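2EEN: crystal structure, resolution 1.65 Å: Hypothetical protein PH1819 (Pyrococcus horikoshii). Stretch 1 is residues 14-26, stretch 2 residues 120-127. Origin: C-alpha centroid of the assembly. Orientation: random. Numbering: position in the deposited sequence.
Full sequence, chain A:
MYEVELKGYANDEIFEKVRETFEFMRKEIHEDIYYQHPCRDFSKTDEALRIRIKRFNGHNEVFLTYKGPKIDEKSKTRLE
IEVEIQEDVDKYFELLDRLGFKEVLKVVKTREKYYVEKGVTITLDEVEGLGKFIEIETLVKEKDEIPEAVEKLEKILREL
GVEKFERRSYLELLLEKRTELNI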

# COMPACT_ATOMS: atom_id res chain seq x y z
N ILE A 14 -30.70 -21.78 -0.83
CA ILE A 14 -29.33 -22.10 -0.47
C ILE A 14 -28.92 -21.35 0.80
O ILE A 14 -28.28 -21.92 1.68
N PHE A 15 -29.31 -20.08 0.87
CA PHE A 15 -29.00 -19.26 2.04
C PHE A 15 -29.57 -19.88 3.31
O PHE A 15 -28.86 -20.01 4.31
N GLU A 16 -30.84 -20.26 3.27
CA GLU A 16 -31.47 -20.86 4.44
C GLU A 16 -30.83 -22.16 4.86
O GLU A 16 -30.66 -22.42 6.06
N LYS A 17 -30.47 -22.99 3.88
CA LYS A 17 -29.85 -24.28 4.17
C LYS A 17 -28.53 -24.07 4.89
O LYS A 17 -28.20 -24.80 5.82
N VAL A 18 -27.79 -23.05 4.49
CA VAL A 18 -26.53 -22.76 5.15
C VAL A 18 -26.78 -22.33 6.59
O VAL A 18 -26.07 -22.76 7.50
N ARG A 19 -27.78 -21.49 6.80
CA ARG A 19 -28.09 -21.00 8.14
C ARG A 19 -28.51 -22.13 9.07
O ARG A 19 -28.29 -22.05 10.29
N GLU A 20 -29.10 -23.18 8.50
CA GLU A 20 -29.56 -24.33 9.28
C GLU A 20 -28.55 -25.48 9.27
O GLU A 20 -28.82 -26.55 9.81
N THR A 21 -27.38 -25.27 8.67
CA THR A 21 -26.38 -26.32 8.61
C THR A 21 -25.07 -25.94 9.29
O THR A 21 -24.38 -26.79 9.86
N PHE A 22 -24.74 -24.66 9.24
CA PHE A 22 -23.49 -24.20 9.81
C PHE A 22 -23.58 -23.10 10.83
O PHE A 22 -24.52 -22.31 10.86
N GLU A 23 -22.54 -23.06 11.66
CA GLU A 23 -22.39 -22.08 12.71
C GLU A 23 -22.21 -20.70 12.08
O GLU A 23 -21.34 -20.51 11.23
N PHE A 24 -23.05 -19.75 12.49
CA PHE A 24 -22.96 -18.39 11.98
C PHE A 24 -21.80 -17.72 12.70
O PHE A 24 -21.67 -17.84 13.92
N MET A 25 -20.96 -17.04 11.94
CA MET A 25 -19.82 -16.35 12.52
C MET A 25 -20.19 -14.88 12.66
O MET A 25 -20.36 -14.38 13.77
N ARG A 26 -20.35 -14.19 11.53
CA ARG A 26 -20.73 -12.79 11.58
C ARG A 26 -21.14 -12.28 10.20
O ARG A 26 -20.86 -12.92 9.19
N VAL A 120 -12.19 -23.81 6.90
CA VAL A 120 -13.11 -23.71 5.76
C VAL A 120 -14.29 -22.84 6.14
O VAL A 120 -14.99 -23.11 7.12
N THR A 121 -14.52 -21.80 5.34
CA THR A 121 -15.60 -20.87 5.60
C THR A 121 -16.49 -20.66 4.38
O THR A 121 -16.02 -20.67 3.25
N ILE A 122 -17.78 -20.47 4.63
CA ILE A 122 -18.74 -20.22 3.57
C ILE A 122 -19.31 -18.83 3.77
O ILE A 122 -19.55 -18.40 4.90
N THR A 123 -19.53 -18.11 2.68
CA THR A 123 -20.12 -16.79 2.81
C THR A 123 -21.35 -16.67 1.94
O THR A 123 -21.38 -17.17 0.81
N LEU A 124 -22.39 -16.05 2.49
CA LEU A 124 -23.62 -15.83 1.74
C LEU A 124 -23.51 -14.38 1.34
O LEU A 124 -23.52 -13.49 2.19
N ASP A 125 -23.39 -14.14 0.04
CA ASP A 125 -23.23 -12.78 -0.47
C ASP A 125 -24.45 -12.22 -1.18
O ASP A 125 -25.05 -12.89 -2.01
N GLU A 126 -24.83 -11.00 -0.82
CA GLU A 126 -25.94 -10.31 -1.47
C GLU A 126 -25.22 -9.13 -2.11
O GLU A 126 -24.91 -8.16 -1.44
N VAL A 127 -24.96 -9.24 -3.41
CA VAL A 127 -24.21 -8.22 -4.13
C VAL A 127 -25.11 -7.24 -4.86
O VAL A 127 -25.94 -7.64 -5.68

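Packing of the 14-26 segment of PH1819 against strand 120-127. The helix of stretch 1 runs roughly antiparallel to the strand (144° between their directions, closest approach of the axes 9.5 Å), and the two stretches together bury 410 Å². No hydrogen bond crosses between them; the contact is van der Waals packing, mostly between side chains. Val120, at the start of the strand, is t and lies beyond reach of stretch 1. Thr121 (m) projects sideways; its methyl CG2 lies 4.0 Å from SD of Met25, whose m, t, p side chain points toward the strand from the far end of stretch 1. Ile122 points toward stretch 1 with chi1 m (-89°) and chi2 t. Its CD1 reaches to 3.8 Å from CE2 of Phe22 (chi1 m), meeting that ring obliquely, while its CG2 sits 4.1 Å from CG1 of Val18 (t); the two branches thus serve different neighbours, one in the helix and one in the loop that follows. Thr123 (p) points away from stretch 1, and its OG1 donates a weak hydrogen bond to OD1 of Asp125 (3.3 Å), two residues along on the same side of the strand. Leu124 is the centre of the contact, with the largest covered area of any residue here. It points toward the helix as an m, t rotamer and lies against Phe15, the residue whose CA is nearest its own (6.4 Å between the two CA atoms). Its CB stands over one face of the Phe15 ring, 3.7 Å from the centroid and only 10° off the normal, a CH-pi contact. Beyond CB, CD2 packs 3.8 Å from Phe15 CD1 and 3.8 Å from Val18 CG2; CD1, also near both side chains, lies 3.6 Å from the backbone O of Phe15 and 4.3 Å from CG of Arg19, over one face of the Arg19 guanidinium. Arg19 (m, t, t) has NH1 in a long salt bridge to Glu16 OE2 (3.8 Å) and NE hydrogen-bonded elsewhere in the structure. Asp125 (m) has its CA-to-CB bond pointing away, and both carboxylate oxygens are hydrogen-bonded elsewhere in the structure; its backbone O meets the Phe15 ring edge, 3.4 Å from CZ. Phe15 itself (m, -85°) leaves the helix sideways, and its ring end comes nearer the strand. Glu126 (t, p) starts sideways and brings OE1 to 4.5 Å from Phe15 CE2. Val127 (t) lies out of reach.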

# COMPACT_ATOMS: atom_id res chain seq x y z
CB ILE A 14 -28.35 -21.76 -1.62
CG1 ILE A 14 -28.60 -22.72 -2.79
CG2 ILE A 14 -26.91 -21.87 -1.15
CD1 ILE A 14 -27.81 -22.42 -4.04
CB PHE A 15 -29.56 -17.84 1.85
CG PHE A 15 -28.65 -16.92 1.07
CD1 PHE A 15 -27.70 -17.43 0.19
CD2 PHE A 15 -28.75 -15.54 1.22
CE1 PHE A 15 -26.87 -16.58 -0.54
CE2 PHE A 15 -27.92 -14.68 0.50
CZ PHE A 15 -26.98 -15.20 -0.38
CB GLU A 16 -32.96 -21.10 4.19
CG GLU A 16 -33.87 -20.29 5.11
CD GLU A 16 -33.54 -20.49 6.58
OE1 GLU A 16 -33.60 -21.64 7.06
OE2 GLU A 16 -33.23 -19.48 7.25
CB LYS A 17 -29.64 -25.07 2.87
CG LYS A 17 -29.25 -26.52 3.09
CD LYS A 17 -29.34 -27.39 1.85
CE LYS A 17 -29.07 -28.85 2.16
NZ LYS A 17 -29.03 -29.63 0.90
CB VAL A 18 -25.76 -21.65 4.41
CG1 VAL A 18 -24.68 -21.08 5.31
CG2 VAL A 18 -25.15 -22.21 3.14
CB ARG A 19 -29.19 -19.94 8.08
CG ARG A 19 -28.83 -18.71 7.26
CD ARG A 19 -29.81 -17.58 7.52
NE ARG A 19 -29.58 -16.44 6.64
CZ ARG A 19 -30.21 -16.24 5.48
NH1 ARG A 19 -31.13 -17.11 5.07
NH2 ARG A 19 -29.92 -15.18 4.75
CB GLU A 20 -30.90 -24.82 8.73
CG GLU A 20 -32.04 -23.81 8.86
CD GLU A 20 -32.57 -23.70 10.28
OE1 GLU A 20 -31.75 -23.54 11.21
OE2 GLU A 20 -33.80 -23.78 10.46
CB THR A 21 -26.03 -26.69 7.16
OG1 THR A 21 -27.21 -27.13 6.48
CG2 THR A 21 -24.98 -27.79 7.12
CB PHE A 22 -22.56 -23.74 8.68
CG PHE A 22 -22.31 -24.79 7.64
CD1 PHE A 22 -21.55 -25.92 7.94
CD2 PHE A 22 -22.82 -24.64 6.35
CE1 PHE A 22 -21.31 -26.89 6.98
CE2 PHE A 22 -22.58 -25.61 5.38
CZ PHE A 22 -21.82 -26.73 5.69
CB GLU A 23 -21.13 -22.43 13.51
CG GLU A 23 -20.83 -21.52 14.67
CD GLU A 23 -21.42 -22.03 15.97
OE1 GLU A 23 -22.30 -22.92 15.92
OE2 GLU A 23 -20.99 -21.55 17.03
CB PHE A 24 -24.26 -17.63 12.26
CG PHE A 24 -24.19 -16.15 11.95
CD1 PHE A 24 -23.97 -15.71 10.65
CD2 PHE A 24 -24.36 -15.21 12.96
CE1 PHE A 24 -23.91 -14.34 10.36
CE2 PHE A 24 -24.30 -13.85 12.69
CZ PHE A 24 -24.08 -13.41 11.38
CB MET A 25 -18.60 -16.54 11.62
CG MET A 25 -18.24 -18.01 11.48
SD MET A 25 -16.87 -18.31 10.36
CE MET A 25 -15.50 -17.68 11.33
CB ARG A 26 -19.58 -11.93 12.11
CG ARG A 26 -18.44 -11.73 11.13
CD ARG A 26 -17.31 -10.95 11.79
NE ARG A 26 -16.26 -10.61 10.84
CZ ARG A 26 -15.06 -10.14 11.19
NH1 ARG A 26 -14.77 -9.97 12.47
NH2 ARG A 26 -14.17 -9.84 10.26
CB VAL A 120 -13.62 -25.08 5.32
CG1 VAL A 120 -14.50 -24.92 4.08
CG2 VAL A 120 -12.44 -26.01 5.01
CB THR A 121 -15.03 -19.49 6.02
OG1 THR A 121 -14.16 -19.67 7.14
CG2 THR A 121 -16.15 -18.53 6.40
CB ILE A 122 -19.91 -21.23 3.62
CG1 ILE A 122 -19.55 -22.46 2.79
CG2 ILE A 122 -21.21 -20.59 3.12
CD1 ILE A 122 -20.55 -23.58 2.94
CB THR A 123 -19.13 -15.67 2.44
OG1 THR A 123 -18.72 -15.82 1.07
CG2 THR A 123 -17.91 -15.75 3.34
CB LEU A 124 -24.85 -16.05 2.62
CG LEU A 124 -24.94 -17.42 3.29
CD1 LEU A 124 -26.28 -17.52 3.98
CD2 LEU A 124 -24.75 -18.53 2.27
CB ASP A 125 -22.07 -12.72 -1.47
CG ASP A 125 -20.74 -13.10 -0.87
OD1 ASP A 125 -20.62 -13.19 0.38
OD2 ASP A 125 -19.79 -13.31 -1.65
CB GLU A 126 -26.96 -9.80 -0.45
CG GLU A 126 -28.15 -9.10 -1.07
CD GLU A 126 -29.04 -10.05 -1.86
OE1 GLU A 126 -29.65 -10.94 -1.23
OE2 GLU A 126 -29.12 -9.91 -3.10
CB VAL A 127 -23.26 -8.89 -5.14
CG1 VAL A 127 -22.37 -7.86 -5.82
CG2 VAL A 127 -22.42 -9.94 -4.42